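PDB 4YZT: cellulose hydrolase from Bacillus licheniformis, which hydrolyses internal beta-1,4-glucosidic linkages of cellulose as a three-module family 5 endo-beta-1,4-glucanase. Local coordinates for residues 120-124 and 136-140; 280-285 and 338-343; 488-493 and 503-507. All coordinates share one frame; numbering follows the deposited sequence.

Contact 1: 120-124 and 136-140; sequences WLWIS and KLGKV
In the beta/alpha barrel of family 5 glycoside hydrolases, Trp122, on the short helix 118-123 that follows strand 110-114, packs against Lys136 of helix 130-147. The pair is a worked example of how an indole can take an aliphatic chain and a charge on the same face. Trp122 CG sits between the backbone N and the carbonyl carbon (chi1 60°), and this rotation turns the indole towards the longer helix. Lys136 leaves its own helix with CG anti to the backbone N (chi1 175°) and stays extended to its amine, passing obliquely over one face of the ring. Lys136 CD lies 3.5 Å from Trp122 CZ3. Next, Lys136 CE stands almost straight above the Trp122 six-membered ring, 3.5 Å from its centroid, in a CH-pi contact. Lys136 NZ then comes over the Trp122 five-membered ring, 4.0 Å from the centroid, as a cation-pi partner. The opposite face of the indole rests on CG1 of the adjoining Ile123, which leaves the ring sandwiched between a lysine chain and an isoleucine branch. At its far rim, Trp122 CH2 meets the helix backbone edge-on, 3.9 Å from Leu137 CA, while Val140 CG2 approaches the same carbon obliquely. Alongside, Ile123 CD1 and Leu137 CD1 touch at 3.9 Å, the side chains crossing at about a right angle. The polar edge of the indole is held separately, NE1 giving its hydrogen to Asp118, and this should help fix the ring's rotation. Leu137 continues the apolar layer to Leu174 and Met178 of helix 168-184. The connection from strand 110-114 to outer helix 130-147 of this (beta/alpha)8 barrel thus carries a short extra helix, packed on the outer one and following directly on the glycan-pocket residues His116 and His117.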
loop_
_atom_site.group_PDB
_atom_site.type_symbol
_atom_site.label_atom_id
_atom_site.label_comp_id
_atom_site.label_asym_id
_atom_site.label_seq_id
_atom_site.Cartn_x
_atom_site.Cartn_y
_atom_site.Cartn_z
ATOM N N TRP A 120 -17.844 0.907 9.523
ATOM C CA TRP A 120 -18.837 0.060 8.866
ATOM C C TRP A 120 -19.426 -0.985 9.809
ATOM O O TRP A 120 -20.506 -1.506 9.555
ATOM C CB TRP A 120 -18.239 -0.619 7.621
ATOM C CG TRP A 120 -16.967 -1.362 7.853
ATOM C CD1 TRP A 120 -15.696 -0.869 7.723
ATOM C CD2 TRP A 120 -16.826 -2.743 8.243
ATOM N NE1 TRP A 120 -14.777 -1.856 8.019
ATOM C CE2 TRP A 120 -15.439 -3.008 8.343
ATOM C CE3 TRP A 120 -17.732 -3.767 8.538
ATOM C CZ2 TRP A 120 -14.938 -4.261 8.712
ATOM C CZ3 TRP A 120 -17.227 -5.022 8.904
ATOM C CH2 TRP A 120 -15.846 -5.252 8.980
ATOM N N LEU A 121 -18.736 -1.285 10.908
ATOM C CA LEU A 121 -19.307 -2.210 11.879
ATOM C C LEU A 121 -20.576 -1.639 12.549
ATOM O O LEU A 121 -21.554 -2.367 12.751
ATOM C CB LEU A 121 -18.269 -2.589 12.939
ATOM C CG LEU A 121 -17.175 -3.554 12.457
ATOM C CD1 LEU A 121 -15.996 -3.523 13.408
ATOM C CD2 LEU A 121 -17.722 -4.974 12.306
ATOM N N TRP A 122 -20.584 -0.349 12.895
ATOM C CA TRP A 122 -21.795 0.219 13.492
ATOM C C TRP A 122 -22.055 1.710 13.221
ATOM O O TRP A 122 -23.210 2.150 13.296
ATOM C CB TRP A 122 -21.795 -0.026 15.012
ATOM C CG TRP A 122 -20.624 0.584 15.759
ATOM C CD1 TRP A 122 -19.396 0.017 15.988
ATOM C CD2 TRP A 122 -20.594 1.871 16.394
ATOM N NE1 TRP A 122 -18.601 0.881 16.715
ATOM C CE2 TRP A 122 -19.314 2.019 16.982
ATOM C CE3 TRP A 122 -21.524 2.908 16.526
ATOM C CZ2 TRP A 122 -18.941 3.178 17.681
ATOM C CZ3 TRP A 122 -21.152 4.056 17.240
ATOM C CH2 TRP A 122 -19.872 4.177 17.799
ATOM N N ILE A 123 -21.021 2.488 12.911
ATOM C CA ILE A 123 -21.232 3.932 12.723
ATOM C C ILE A 123 -22.098 4.214 11.477
ATOM O O ILE A 123 -22.833 5.210 11.437
ATOM C CB ILE A 123 -19.890 4.685 12.646
ATOM C CG1 ILE A 123 -19.120 4.505 13.966
ATOM C CG2 ILE A 123 -20.100 6.178 12.400
ATOM C CD1 ILE A 123 -17.748 5.144 13.960
ATOM N N SER A 124 -22.070 3.320 10.491
ATOM C CA SER A 124 -22.845 3.540 9.260
ATOM C C SER A 124 -24.360 3.374 9.477
ATOM O O SER A 124 -25.158 3.577 8.559
ATOM C CB SER A 124 -22.359 2.603 8.148
ATOM O OG SER A 124 -22.467 1.256 8.566
ATOM N N LYS A 136 -24.038 7.410 20.903
ATOM C CA LYS A 136 -23.035 6.397 21.198
ATOM C C LYS A 136 -21.605 6.817 20.798
ATOM O O LYS A 136 -20.669 6.638 21.572
ATOM C CB LYS A 136 -23.392 5.091 20.494
ATOM C CG LYS A 136 -22.334 3.989 20.645
ATOM C CD LYS A 136 -22.826 2.674 20.046
ATOM C CE LYS A 136 -21.707 1.648 19.979
ATOM N NZ LYS A 136 -22.165 0.366 19.417
ATOM N N LEU A 137 -21.440 7.361 19.593
ATOM C CA LEU A 137 -20.122 7.787 19.138
ATOM C C LEU A 137 -19.556 8.903 20.035
ATOM O O LEU A 137 -18.368 8.883 20.389
ATOM C CB LEU A 137 -20.180 8.236 17.671
ATOM C CG LEU A 137 -18.881 8.703 16.985
ATOM C CD1 LEU A 137 -17.814 7.614 16.985
ATOM C CD2 LEU A 137 -19.153 9.154 15.564
ATOM N N GLY A 138 -20.403 9.860 20.406
ATOM C CA GLY A 138 -20.021 10.893 21.348
ATOM C C GLY A 138 -19.508 10.333 22.666
ATOM O O GLY A 138 -18.497 10.793 23.203
ATOM N N LYS A 139 -20.192 9.326 23.191
ATOM C CA LYS A 139 -19.780 8.759 24.472
ATOM C C LYS A 139 -18.465 7.987 24.333
ATOM O O LYS A 139 -17.653 7.970 25.262
ATOM C CB LYS A 139 -20.888 7.878 25.051
ATOM C CG LYS A 139 -22.081 8.700 25.571
ATOM C CD LYS A 139 -23.258 7.841 25.988
ATOM C CE LYS A 139 -24.434 8.692 26.516
ATOM N NZ LYS A 139 -25.732 7.919 26.569
ATOM N N VAL A 140 -18.252 7.370 23.172
ATOM C CA VAL A 140 -16.994 6.700 22.877
ATOM C C VAL A 140 -15.859 7.728 22.764
ATOM O O VAL A 140 -14.812 7.556 23.388
ATOM C CB VAL A 140 -17.083 5.858 21.581
ATOM C CG1 VAL A 140 -15.695 5.330 21.149
ATOM C CG2 VAL A 140 -18.076 4.704 21.762
#

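Contact 2: 280-285 and 338-343; sequences KHSKWL and IIKPAD
His281 and Lys340 meet at about a right angle, the imidazole presenting a face to the lysine and an edge to the strand backbone. With CG anti to the backbone N (chi1 172°), the ring swings out from helix 280-296 far enough for ND1 to donate to Ile339 O at 3.0 Å, the acceptor lying in the ring plane. The extended chain of Lys340 runs over one face, its CD 3.7 Å from the ring centroid in a CH-pi contact. Beyond, a water accepts from Lys340 NZ and also bonds His281 NE2 at 2.9 Å, so both ring nitrogens are engaged.

Lys280 and Asp343 likewise cross at about a right angle. Lys280 NZ reaches Asp343 OD1 on its syn side, at 3.2 Å, while a second water joins OD2 to Lys280 N. The same ammonium also pairs with Asp427, giving it two carboxylates. Between these polar flanks lies Ala342 CB, 3.7 Å from Trp284 CZ3 and close to Lys280 CB; Ile338 adds its CD1 against Trp284 CB.

Helix segment 280-285 and strand segment 338-340 run nearly antiparallel, 160° between their directions. Strand 338-347, of the X2 module, is flanked by 355-360 and 424-431, whereas helix 321-330 packs on both Trp284 and Ile338, fitting the module against the catalytic barrel.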
loop_
_atom_site.group_PDB
_atom_site.type_symbol
_atom_site.label_atom_id
_atom_site.label_comp_id
_atom_site.label_asym_id
_atom_site.label_seq_id
_atom_site.Cartn_x
_atom_site.Cartn_y
_atom_site.Cartn_z
ATOM N N LYS A 280 8.422 -4.501 -10.013
ATOM C CA LYS A 280 9.357 -3.615 -9.327
ATOM C C LYS A 280 9.430 -2.202 -9.854
ATOM O O LYS A 280 9.304 -1.255 -9.096
ATOM C CB LYS A 280 10.766 -4.189 -9.395
ATOM C CG LYS A 280 11.292 -4.680 -8.086
ATOM C CD LYS A 280 12.655 -5.344 -8.276
ATOM C CE LYS A 280 12.871 -6.375 -7.218
ATOM N NZ LYS A 280 14.016 -7.261 -7.565
ATOM N N HIS A 281 9.710 -2.075 -11.146
ATOM C CA HIS A 281 9.912 -0.759 -11.737
ATOM C C HIS A 281 8.683 0.120 -11.536
ATOM O O HIS A 281 8.786 1.259 -11.106
ATOM C CB HIS A 281 10.229 -0.861 -13.225
ATOM C CG HIS A 281 10.266 0.469 -13.902
ATOM N ND1 HIS A 281 11.392 1.262 -13.915
ATOM C CD2 HIS A 281 9.298 1.175 -14.537
ATOM C CE1 HIS A 281 11.126 2.387 -14.556
ATOM N NE2 HIS A 281 9.860 2.362 -14.937
ATOM N N SER A 282 7.512 -0.413 -11.853
ATOM C CA SER A 282 6.287 0.359 -11.681
ATOM C C SER A 282 6.089 0.727 -10.224
ATOM O O SER A 282 5.753 1.864 -9.907
ATOM C CB SER A 282 5.082 -0.413 -12.196
ATOM O OG SER A 282 5.158 -0.589 -13.605
ATOM N N LYS A 283 6.287 -0.236 -9.334
ATOM C CA LYS A 283 6.077 0.018 -7.912
ATOM C C LYS A 283 6.994 1.127 -7.388
ATOM O O LYS A 283 6.558 2.007 -6.642
ATOM C CB LYS A 283 6.291 -1.262 -7.107
ATOM C CG LYS A 283 5.896 -1.131 -5.642
ATOM C CD LYS A 283 6.681 -2.120 -4.778
ATOM C CE LYS A 283 6.308 -3.560 -5.039
ATOM N NZ LYS A 283 7.261 -4.485 -4.315
ATOM N N TRP A 284 8.265 1.086 -7.790
ATOM C CA TRP A 284 9.226 2.091 -7.342
ATOM C C TRP A 284 8.859 3.463 -7.900
ATOM O O TRP A 284 8.812 4.455 -7.166
ATOM C CB TRP A 284 10.653 1.699 -7.751
ATOM C CG TRP A 284 11.144 0.431 -7.079
ATOM C CD1 TRP A 284 10.506 -0.277 -6.103
ATOM C CD2 TRP A 284 12.371 -0.267 -7.346
ATOM N NE1 TRP A 284 11.260 -1.369 -5.741
ATOM C CE2 TRP A 284 12.406 -1.393 -6.495
ATOM C CE3 TRP A 284 13.444 -0.049 -8.220
ATOM C CZ2 TRP A 284 13.476 -2.300 -6.488
ATOM C CZ3 TRP A 284 14.513 -0.964 -8.218
ATOM C CH2 TRP A 284 14.513 -2.070 -7.362
ATOM N N LEU A 285 8.582 3.513 -9.201
ATOM C CA LEU A 285 8.152 4.751 -9.857
ATOM C C LEU A 285 6.866 5.341 -9.246
ATOM O O LEU A 285 6.744 6.553 -9.082
ATOM C CB LEU A 285 7.950 4.502 -11.354
ATOM C CG LEU A 285 7.608 5.728 -12.209
ATOM C CD1 LEU A 285 8.757 6.748 -12.149
ATOM C CD2 LEU A 285 7.340 5.318 -13.639
ATOM N N ILE A 338 15.467 6.444 -10.813
ATOM C CA ILE A 338 14.757 5.203 -11.090
ATOM C C ILE A 338 15.357 4.533 -12.335
ATOM O O ILE A 338 15.442 5.159 -13.403
ATOM C CB ILE A 338 13.239 5.452 -11.307
ATOM C CG1 ILE A 338 12.632 6.236 -10.134
ATOM C CG2 ILE A 338 12.512 4.134 -11.504
ATOM C CD1 ILE A 338 12.579 5.461 -8.811
ATOM N N ILE A 339 15.808 3.284 -12.190
ATOM C CA ILE A 339 16.347 2.526 -13.321
ATOM C C ILE A 339 15.288 1.668 -14.025
ATOM O O ILE A 339 14.303 1.243 -13.409
ATOM C CB ILE A 339 17.514 1.591 -12.890
ATOM C CG1 ILE A 339 17.006 0.465 -11.986
ATOM C CG2 ILE A 339 18.631 2.391 -12.227
ATOM C CD1 ILE A 339 18.060 -0.595 -11.673
ATOM N N LYS A 340 15.502 1.430 -15.321
ATOM C CA LYS A 340 14.662 0.533 -16.123
ATOM C C LYS A 340 15.549 -0.242 -17.096
ATOM O O LYS A 340 16.208 0.359 -17.946
ATOM C CB LYS A 340 13.593 1.320 -16.890
ATOM C CG LYS A 340 12.414 0.491 -17.368
ATOM C CD LYS A 340 11.319 1.365 -17.978
ATOM C CE LYS A 340 10.104 0.525 -18.376
ATOM N NZ LYS A 340 9.103 1.328 -19.132
ATOM N N PRO A 341 15.561 -1.581 -16.994
ATOM C CA PRO A 341 14.713 -2.399 -16.126
ATOM C C PRO A 341 15.271 -2.550 -14.722
ATOM O O PRO A 341 16.471 -2.377 -14.517
ATOM C CB PRO A 341 14.700 -3.757 -16.846
ATOM C CG PRO A 341 16.063 -3.841 -17.462
ATOM C CD PRO A 341 16.446 -2.412 -17.836
ATOM N N ALA A 342 14.409 -2.893 -13.776
ATOM C CA ALA A 342 14.839 -3.214 -12.422
ATOM C C ALA A 342 15.091 -4.709 -12.284
ATOM O O ALA A 342 15.861 -5.144 -11.432
ATOM C CB ALA A 342 13.802 -2.752 -11.408
ATOM N N ASP A 343 14.404 -5.493 -13.110
ATOM C CA ASP A 343 14.630 -6.932 -13.189
ATOM C C ASP A 343 15.106 -7.295 -14.584
ATOM O O ASP A 343 14.387 -7.094 -15.565
ATOM C CB ASP A 343 13.354 -7.706 -12.860
ATOM C CG ASP A 343 13.163 -7.928 -11.372
ATOM O OD1 ASP A 343 14.164 -8.101 -10.640
ATOM O OD2 ASP A 343 11.995 -7.944 -10.930
HETATM O O HOH W 1 9.786 -6.936 -11.453
HETATM O O HOH W 2 7.998 2.928 -17.031
#

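Contact 3: 488-493 and 503-507; sequences LNYDED and LKERV
Asp493 meets Lys504 and Arg506 with two different oxygens. Its backbone O accepts from Lys504 N at 2.9 Å in a nearly straight bond (174°), although the donor stands above the carbonyl plane. Asp493 OD1 takes the NE hydrogen of Arg506 at 2.9 Å, met almost head-on down the C-O bond, and the carboxylate and guanidinium lie nearly coplanar. Arg506 can reach it because CG is anti to the backbone N (chi1 164°) and the chain stays extended to NE. Val507 CG2 packs against Asp493 CB at 3.7 Å.

Further out, Asn489 N, of the same loop, donates to Asp493 OD2 on its anti side at 2.8 Å and helps hold the carboxylate. A water donates to this same OD2 and to Glu492 OE1 while accepting from Arg506 NH1. Asn489 ND2 holds Glu492 OE1. With an alanine in place of Asp493, Arg506 would probably lose its carboxylate mate and Asn489 N its acceptor, setting the guanidinium free to turn. Lys504 doubles back across Asp491 O, and its NZ reaches Asp491 OD1 through another water.

On the apolar side, Leu488 CD1 touches Leu503 CD2 at 4.1 Å, both residues touching Phe517 of strand 515-522. Tyr490 bonds Asn233 through the backbone and Asn489 OD1 accepts from Trp235 N, both of the catalytic module; a glucose unit of bound cellotetraose lies about 6 Å from the Asp491 side chain. The arrangement is that of a beta-hairpin, 494-497 with 500-503, closed at its open end as the chain enters helix 505-510 with Lys504 at the N-cap position.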
loop_
_atom_site.group_PDB
_atom_site.type_symbol
_atom_site.label_atom_id
_atom_site.label_comp_id
_atom_site.label_asym_id
_atom_site.label_seq_id
_atom_site.Cartn_x
_atom_site.Cartn_y
_atom_site.Cartn_z
ATOM N N LEU A 488 -8.493 -11.677 -14.468
ATOM C CA LEU A 488 -8.877 -11.890 -13.079
ATOM C C LEU A 488 -8.164 -10.914 -12.134
ATOM O O LEU A 488 -7.297 -10.139 -12.560
ATOM C CB LEU A 488 -8.568 -13.336 -12.663
ATOM C CG LEU A 488 -9.128 -14.454 -13.566
ATOM C CD1 LEU A 488 -8.699 -15.811 -13.030
ATOM C CD2 LEU A 488 -10.641 -14.378 -13.631
ATOM N N ASN A 489 -8.507 -10.974 -10.850
ATOM C CA ASN A 489 -7.963 -10.037 -9.860
ATOM C C ASN A 489 -7.050 -10.719 -8.851
ATOM O O ASN A 489 -7.404 -11.744 -8.266
ATOM C CB ASN A 489 -9.092 -9.330 -9.112
ATOM C CG ASN A 489 -9.930 -8.413 -10.008
ATOM O OD1 ASN A 489 -9.539 -8.074 -11.119
ATOM N ND2 ASN A 489 -11.086 -7.994 -9.501
ATOM N N TYR A 490 -5.870 -10.143 -8.640
ATOM C CA TYR A 490 -4.921 -10.673 -7.658
ATOM C C TYR A 490 -5.548 -10.923 -6.281
ATOM O O TYR A 490 -6.358 -10.125 -5.803
ATOM C CB TYR A 490 -3.739 -9.719 -7.509
ATOM C CG TYR A 490 -2.789 -10.097 -6.386
ATOM C CD1 TYR A 490 -1.970 -11.216 -6.488
ATOM C CD2 TYR A 490 -2.717 -9.336 -5.224
ATOM C CE1 TYR A 490 -1.096 -11.565 -5.464
ATOM C CE2 TYR A 490 -1.844 -9.678 -4.195
ATOM C CZ TYR A 490 -1.040 -10.796 -4.325
ATOM O OH TYR A 490 -0.174 -11.144 -3.307
ATOM N N ASP A 491 -5.172 -12.055 -5.687
ATOM C CA ASP A 491 -5.527 -12.451 -4.321
ATOM C C ASP A 491 -6.963 -12.981 -4.249
ATOM O O ASP A 491 -7.160 -14.100 -3.804
ATOM C CB ASP A 491 -5.322 -11.296 -3.326
ATOM C CG ASP A 491 -4.992 -11.774 -1.918
ATOM O OD1 ASP A 491 -4.387 -12.857 -1.755
ATOM O OD2 ASP A 491 -5.331 -11.047 -0.963
ATOM N N GLU A 492 -7.962 -12.210 -4.682
ATOM C CA GLU A 492 -9.328 -12.732 -4.585
ATOM C C GLU A 492 -9.573 -13.834 -5.621
ATOM O O GLU A 492 -10.352 -14.756 -5.359
ATOM C CB GLU A 492 -10.371 -11.613 -4.712
ATOM C CG GLU A 492 -10.534 -11.022 -6.081
ATOM C CD GLU A 492 -11.493 -9.832 -6.094
ATOM O OE1 GLU A 492 -11.985 -9.484 -7.182
ATOM O OE2 GLU A 492 -11.739 -9.228 -5.020
ATOM N N ASP A 493 -8.873 -13.780 -6.758
ATOM C CA ASP A 493 -9.039 -14.785 -7.811
ATOM C C ASP A 493 -7.839 -15.714 -7.987
ATOM O O ASP A 493 -7.997 -16.860 -8.408
ATOM C CB ASP A 493 -9.311 -14.117 -9.158
ATOM C CG ASP A 493 -10.618 -13.357 -9.183
ATOM O OD1 ASP A 493 -11.549 -13.749 -8.448
ATOM O OD2 ASP A 493 -10.714 -12.393 -9.970
ATOM N N LEU A 503 -5.664 -21.113 -8.395
ATOM C CA LEU A 503 -6.928 -20.441 -8.658
ATOM C C LEU A 503 -7.814 -20.525 -7.426
ATOM O O LEU A 503 -8.030 -21.612 -6.869
ATOM C CB LEU A 503 -7.660 -21.063 -9.847
ATOM C CG LEU A 503 -7.067 -20.813 -11.227
ATOM C CD1 LEU A 503 -7.825 -21.631 -12.244
ATOM C CD2 LEU A 503 -7.155 -19.321 -11.559
ATOM N N LYS A 504 -8.339 -19.384 -7.013
ATOM C CA LYS A 504 -9.162 -19.329 -5.819
ATOM C C LYS A 504 -10.497 -20.046 -6.019
ATOM O O LYS A 504 -11.041 -20.089 -7.123
ATOM C CB LYS A 504 -9.391 -17.871 -5.401
ATOM C CG LYS A 504 -8.129 -17.184 -4.901
ATOM C CD LYS A 504 -7.864 -17.457 -3.431
ATOM C CE LYS A 504 -8.840 -16.702 -2.566
ATOM N NZ LYS A 504 -8.294 -16.422 -1.215
ATOM N N GLU A 505 -10.990 -20.633 -4.936
ATOM C CA GLU A 505 -12.295 -21.291 -4.919
ATOM C C GLU A 505 -13.376 -20.433 -5.590
ATOM O O GLU A 505 -14.200 -20.937 -6.349
ATOM C CB GLU A 505 -12.709 -21.600 -3.481
ATOM C CG GLU A 505 -13.941 -22.468 -3.390
ATOM C CD GLU A 505 -14.512 -22.516 -1.996
ATOM O OE1 GLU A 505 -15.076 -21.494 -1.541
ATOM O OE2 GLU A 505 -14.381 -23.571 -1.353
ATOM N N ARG A 506 -13.352 -19.139 -5.292
ATOM C CA ARG A 506 -14.245 -18.160 -5.909
ATOM C C ARG A 506 -14.373 -18.338 -7.423
ATOM O O ARG A 506 -15.482 -18.331 -7.966
ATOM C CB ARG A 506 -13.742 -16.747 -5.600
ATOM C CG ARG A 506 -14.332 -15.646 -6.465
ATOM C CD ARG A 506 -13.749 -14.294 -6.057
ATOM N NE ARG A 506 -14.024 -13.255 -7.052
ATOM C CZ ARG A 506 -15.172 -12.594 -7.154
ATOM N NH1 ARG A 506 -15.316 -11.672 -8.094
ATOM N NH2 ARG A 506 -16.174 -12.847 -6.320
ATOM N N VAL A 507 -13.235 -18.494 -8.098
ATOM C CA VAL A 507 -13.230 -18.631 -9.549
ATOM C C VAL A 507 -13.845 -19.962 -9.970
ATOM O O VAL A 507 -14.624 -20.028 -10.927
ATOM C CB VAL A 507 -11.799 -18.527 -10.122
ATOM C CG1 VAL A 507 -11.756 -18.972 -11.581
ATOM C CG2 VAL A 507 -11.266 -17.110 -9.953
HETATM O O HOH W 3 -5.883 -15.476 -1.114
HETATM O O HOH W 4 -12.869 -10.951 -9.335
#

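The three contacts follow one another along the chain without touching, and their chemistry tracks their setting. Contact 1 is the most buried and lies within the catalytic barrel, joining two successive helices by apolar packing and a cation-pi pair with no bridging water. Contact 2, about 43 Å away between centres and across the chain's centre, instead joins a barrel helix to a strand of the X2 module, and its partly buried interface mixes an apolar middle with a salt bridge and waters. Contact 3, also partly buried, stays within the C-terminal region, where a loop and a helix start depend chiefly on polar bonds. The bound cellotetraose comes nearer contact 3 than contact 1.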